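Local coordinates for protein transcriptional regulator (Vibrio virus VP882, PDB 7DWM) that binds the autoinducer 3,5-dimethylpyrazin-2-ol in a PAS-type domain and probably regulates transcription by binding DNA through a LuxR-type helix-turn-helix domain, at residues 175-178 against 179-182; 208-211 against 212-216. One frame throughout, in Å; residues are numbered along the deposited sequence.

Contact 1: 175-178 against 179-182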
loop_
_atom_site.group_PDB
_atom_site.type_symbol
_atom_site.label_atom_id
_atom_site.label_comp_id
_atom_site.label_asym_id
_atom_site.label_seq_id
_atom_site.Cartn_x
_atom_site.Cartn_y
_atom_site.Cartn_z
ATOM N N GLY A 175 2.475 -7.297 -18.890
ATOM C CA GLY A 175 1.906 -6.786 -20.119
ATOM C C GLY A 175 2.883 -6.396 -21.206
ATOM O O GLY A 175 2.448 -5.873 -22.241
ATOM N N ARG A 176 4.179 -6.626 -21.021
ATOM C CA ARG A 176 5.140 -6.341 -22.075
ATOM C C ARG A 176 5.219 -7.511 -23.047
ATOM O O ARG A 176 4.929 -8.659 -22.698
ATOM C CB ARG A 176 6.528 -6.062 -21.495
ATOM C CG ARG A 176 6.551 -5.068 -20.348
ATOM C CD ARG A 176 5.926 -3.741 -20.742
ATOM N NE ARG A 176 6.603 -2.610 -20.110
ATOM C CZ ARG A 176 6.466 -2.273 -18.831
ATOM N NH1 ARG A 176 5.674 -2.977 -18.033
ATOM N NH2 ARG A 176 7.124 -1.228 -18.347
ATOM N N THR A 177 5.604 -7.209 -24.280
ATOM C CA THR A 177 5.830 -8.236 -25.283
ATOM C C THR A 177 7.330 -8.417 -25.484
ATOM O O THR A 177 8.148 -7.665 -24.948
ATOM C CB THR A 177 5.142 -7.879 -26.605
ATOM O OG1 THR A 177 5.528 -8.819 -27.617
ATOM C CG2 THR A 177 5.532 -6.485 -27.051
ATOM N N ALA A 178 7.687 -9.437 -26.266
ATOM C CA ALA A 178 9.095 -9.793 -26.407
ATOM C C ALA A 178 9.917 -8.632 -26.949
ATOM O O ALA A 178 11.082 -8.467 -26.571
ATOM C CB ALA A 178 9.242 -11.017 -27.310
ATOM N N LYS A 179 9.325 -7.802 -27.811
ATOM C CA LYS A 179 10.068 -6.675 -28.368
ATOM C C LYS A 179 10.208 -5.548 -27.351
ATOM O O LYS A 179 11.255 -4.891 -27.282
ATOM C CB LYS A 179 9.367 -6.170 -29.629
ATOM C CG LYS A 179 10.299 -5.740 -30.737
ATOM C CD LYS A 179 9.762 -6.171 -32.088
ATOM C CE LYS A 179 8.458 -5.458 -32.409
ATOM N NZ LYS A 179 8.588 -3.974 -32.373
ATOM N N ASP A 180 9.183 -5.345 -26.519
ATOM C CA ASP A 180 9.298 -4.385 -25.427
ATOM C C ASP A 180 10.400 -4.793 -24.461
ATOM O O ASP A 180 11.210 -3.963 -24.035
ATOM C CB ASP A 180 7.964 -4.256 -24.691
ATOM C CG ASP A 180 6.873 -3.652 -25.556
ATOM O OD1 ASP A 180 7.201 -2.956 -26.540
ATOM O OD2 ASP A 180 5.683 -3.874 -25.245
ATOM N N ILE A 181 10.438 -6.076 -24.096
ATOM C CA ILE A 181 11.467 -6.565 -23.187
ATOM C C ILE A 181 12.842 -6.462 -23.835
ATOM O O ILE A 181 13.831 -6.121 -23.174
ATOM C CB ILE A 181 11.136 -8.000 -22.740
ATOM C CG1 ILE A 181 9.734 -8.032 -22.120
ATOM C CG2 ILE A 181 12.181 -8.513 -21.759
ATOM C CD1 ILE A 181 9.387 -9.325 -21.421
ATOM N N ALA A 182 12.929 -6.768 -25.134
ATOM C CA ALA A 182 14.179 -6.575 -25.862
ATOM C C ALA A 182 14.661 -5.136 -25.748
ATOM O O ALA A 182 15.856 -4.884 -25.559
ATOM C CB ALA A 182 13.995 -6.963 -27.329
#
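Thr177 occupies the N-cap of helix 178-185, the first helix of the helix-turn-helix in the LuxR-type domain, and meets Asp180 and Ile181 in the opening turn. Its carbonyl O accepts a hydrogen bond from Ile181 N at 2.9 Å, with the N-H nearly in line with the C=O bond. The next turn bond, Ala182 N to Ala178 O, is also 2.9 Å, but its donor is tilted 30° from the carbonyl plane. The side chain of Thr177 makes no capping bond: chi1 of 173° swings OG1 away from the backbone N and leaves CG2 between N and the carbonyl carbon. The side chains of Thr177 and Asp180 cross at about a right angle, CG2 lying 3.2 Å from OD2. That same OD2 takes a weak, long but straight bond from Thr177 N (3.5 Å). CG1 of Ile181 lies 3.3 Å from Thr177 O and 3.8 Å from CB of Arg176. Ile181 also packs on Val168, Phe171 and Leu172 of helix 163-172, while Ala178 lies against Glu193 and Ile196 of helix 189-203. Just upstream, Gly175, with positive phi, closes helix 163-172 in a Schellman motif. The guanidinium NE of Arg176 stays 5.4 Å from Asp180 OD2, too far for a salt bridge, though the opposite charges may attract weakly; the carboxylate, in the first turn, would probably interact favourably with the positive end of the helix dipole.

Contact 2: 208-211 against 212-216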
loop_
_atom_site.group_PDB
_atom_site.type_symbol
_atom_site.label_atom_id
_atom_site.label_comp_id
_atom_site.label_asym_id
_atom_site.label_seq_id
_atom_site.Cartn_x
_atom_site.Cartn_y
_atom_site.Cartn_z
ATOM N N LYS A 208 3.055 -19.512 -24.884
ATOM C CA LYS A 208 3.165 -18.319 -24.048
ATOM C C LYS A 208 1.940 -18.143 -23.160
ATOM O O LYS A 208 2.058 -17.716 -22.006
ATOM C CB LYS A 208 3.381 -17.085 -24.920
ATOM C CG LYS A 208 4.827 -16.863 -25.315
ATOM C CD LYS A 208 4.936 -15.820 -26.409
ATOM C CE LYS A 208 6.272 -15.913 -27.123
ATOM N NZ LYS A 208 6.506 -14.732 -27.998
ATOM N N ARG A 209 0.751 -18.444 -23.686
ATOM C CA ARG A 209 -0.466 -18.215 -22.914
ATOM C C ARG A 209 -0.564 -19.199 -21.754
ATOM O O ARG A 209 -0.944 -18.822 -20.634
ATOM C CB ARG A 209 -1.682 -18.331 -23.837
ATOM C CG ARG A 209 -3.020 -18.337 -23.132
ATOM C CD ARG A 209 -4.078 -19.039 -23.962
ATOM N NE ARG A 209 -5.422 -18.583 -23.624
ATOM C CZ ARG A 209 -6.338 -18.237 -24.523
ATOM N NH1 ARG A 209 -7.538 -17.831 -24.127
ATOM N NH2 ARG A 209 -6.057 -18.302 -25.817
ATOM N N GLU A 210 -0.185 -20.456 -21.994
ATOM C CA GLU A 210 -0.098 -21.417 -20.903
ATOM C C GLU A 210 0.971 -21.008 -19.899
ATOM O O GLU A 210 0.818 -21.238 -18.695
ATOM C CB GLU A 210 0.182 -22.817 -21.447
ATOM C CG GLU A 210 -0.329 -23.932 -20.549
ATOM C CD GLU A 210 -0.092 -25.305 -21.139
ATOM O OE1 GLU A 210 0.538 -25.383 -22.212
ATOM O OE2 GLU A 210 -0.533 -26.304 -20.532
ATOM N N LEU A 211 2.062 -20.402 -20.375
ATOM C CA LEU A 211 3.093 -19.904 -19.468
ATOM C C LEU A 211 2.542 -18.817 -18.556
ATOM O O LEU A 211 2.787 -18.824 -17.345
ATOM C CB LEU A 211 4.291 -19.380 -20.261
ATOM C CG LEU A 211 5.292 -18.539 -19.459
ATOM C CD1 LEU A 211 5.902 -19.351 -18.324
ATOM C CD2 LEU A 211 6.380 -17.964 -20.356
ATOM N N ILE A 212 1.812 -17.856 -19.129
ATOM C CA ILE A 212 1.201 -16.800 -18.325
ATOM C C ILE A 212 0.265 -17.402 -17.285
ATOM O O ILE A 212 0.299 -17.031 -16.105
ATOM C CB ILE A 212 0.470 -15.790 -19.227
ATOM C CG1 ILE A 212 1.480 -14.966 -20.029
ATOM C CG2 ILE A 212 -0.430 -14.883 -18.393
ATOM C CD1 ILE A 212 2.153 -13.876 -19.225
ATOM N N ASP A 213 -0.574 -18.352 -17.704
ATOM C CA ASP A 213 -1.531 -18.947 -16.774
ATOM C C ASP A 213 -0.817 -19.691 -15.648
ATOM O O ASP A 213 -1.137 -19.513 -14.464
ATOM C CB ASP A 213 -2.476 -19.882 -17.528
ATOM C CG ASP A 213 -3.537 -19.132 -18.306
ATOM O OD1 ASP A 213 -3.926 -18.024 -17.875
ATOM O OD2 ASP A 213 -3.979 -19.651 -19.352
ATOM N N MET A 214 0.162 -20.527 -16.001
ATOM C CA MET A 214 0.907 -21.287 -15.003
ATOM C C MET A 214 1.624 -20.361 -14.025
ATOM O O MET A 214 1.565 -20.564 -12.807
ATOM C CB MET A 214 1.908 -22.212 -15.696
ATOM C CG MET A 214 1.323 -23.533 -16.161
ATOM S SD MET A 214 2.556 -24.531 -17.015
ATOM C CE MET A 214 1.513 -25.689 -17.896
ATOM N N ALA A 215 2.313 -19.342 -14.543
ATOM C CA ALA A 215 3.057 -18.437 -13.675
ATOM C C ALA A 215 2.127 -17.654 -12.757
ATOM O O ALA A 215 2.432 -17.462 -11.575
ATOM C CB ALA A 215 3.908 -17.485 -14.515
ATOM N N MET A 216 0.991 -17.183 -13.281
ATOM C CA MET A 216 0.053 -16.451 -12.437
ATOM C C MET A 216 -0.536 -17.349 -11.358
ATOM O O MET A 216 -0.769 -16.901 -10.229
ATOM C CB MET A 216 -1.052 -15.826 -13.286
ATOM C CG MET A 216 -0.581 -14.665 -14.147
ATOM S SD MET A 216 0.051 -13.268 -13.194
ATOM C CE MET A 216 0.130 -12.010 -14.469
#
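Arg209 and Asp213, one turn apart on helix 208-217, share a partner across the dimer: OD2 of Asp213 is hydrogen-bonded to the hydroxyl of Tyr221 of the second subunit, and NE of Arg209 makes a weak bond to the same hydroxyl. At the N-terminal end of the helix, Lys208 NZ is in a salt bridge with Glu193, and Glu210 OE1 accepts a hydrogen bond from the backbone N of Gly206. The side chains of Arg209 and Asp213 run side by side in the same direction, yet their charged groups do not meet directly. NE of Arg209 lies 4.6 Å from OD2 of Asp213, and the guanidinium and carboxylate planes are turned 49° apart; the opposite charges probably attract at a distance. Along the backbone, Ile212 N bonds to Lys208 O, Asp213 N to Arg209 O (3.0 Å), Met214 N to Glu210 O and Ala215 N to Leu211 O, in regular alpha-helical i to i+4 sequence. This is the last helix of the LuxR-type helix-turn-helix domain, which probably binds DNA. The other carboxylate oxygen of Glu210, OE2, lies 3.4 Å from the methyl CE of Met214. The extended thioether chain, its CG lying anti to the carbonyl carbon (chi1 -84°), is led back along the helix to put this methyl against the acid; CE is also 3.7 Å from Glu210 CG. CG1 of Ile212 sits 3.4 Å from Lys208 O. Leu211 packs on Ile199, Arg200 and Phe203 of helix 189-203 and Ala215 on Phe203, while the Ile212 side chain lies on Tyr221 and Arg209 on Leu173, both of the second subunit.

Following the chain from the N-terminal side, helix 163-172 comes before both contacts. Contact 1 covers the loop after that helix and the first turn of helix 178-185. Helix 189-203 then follows, and contact 2 lies within helix 208-217 beyond it, closing no loop of its own; afterwards the chain returns to the antiparallel sheet as strand 233-236, beside strand 88-96. The two contacts are in series, neither nested nor crossed, with centres about 15 Å apart and nearest atoms about 5 Å apart, without touching. Both pack on helix 189-203, with Glu193 common to the two. Contact 1 also reaches helix 163-172, and contact 2 reaches the second subunit.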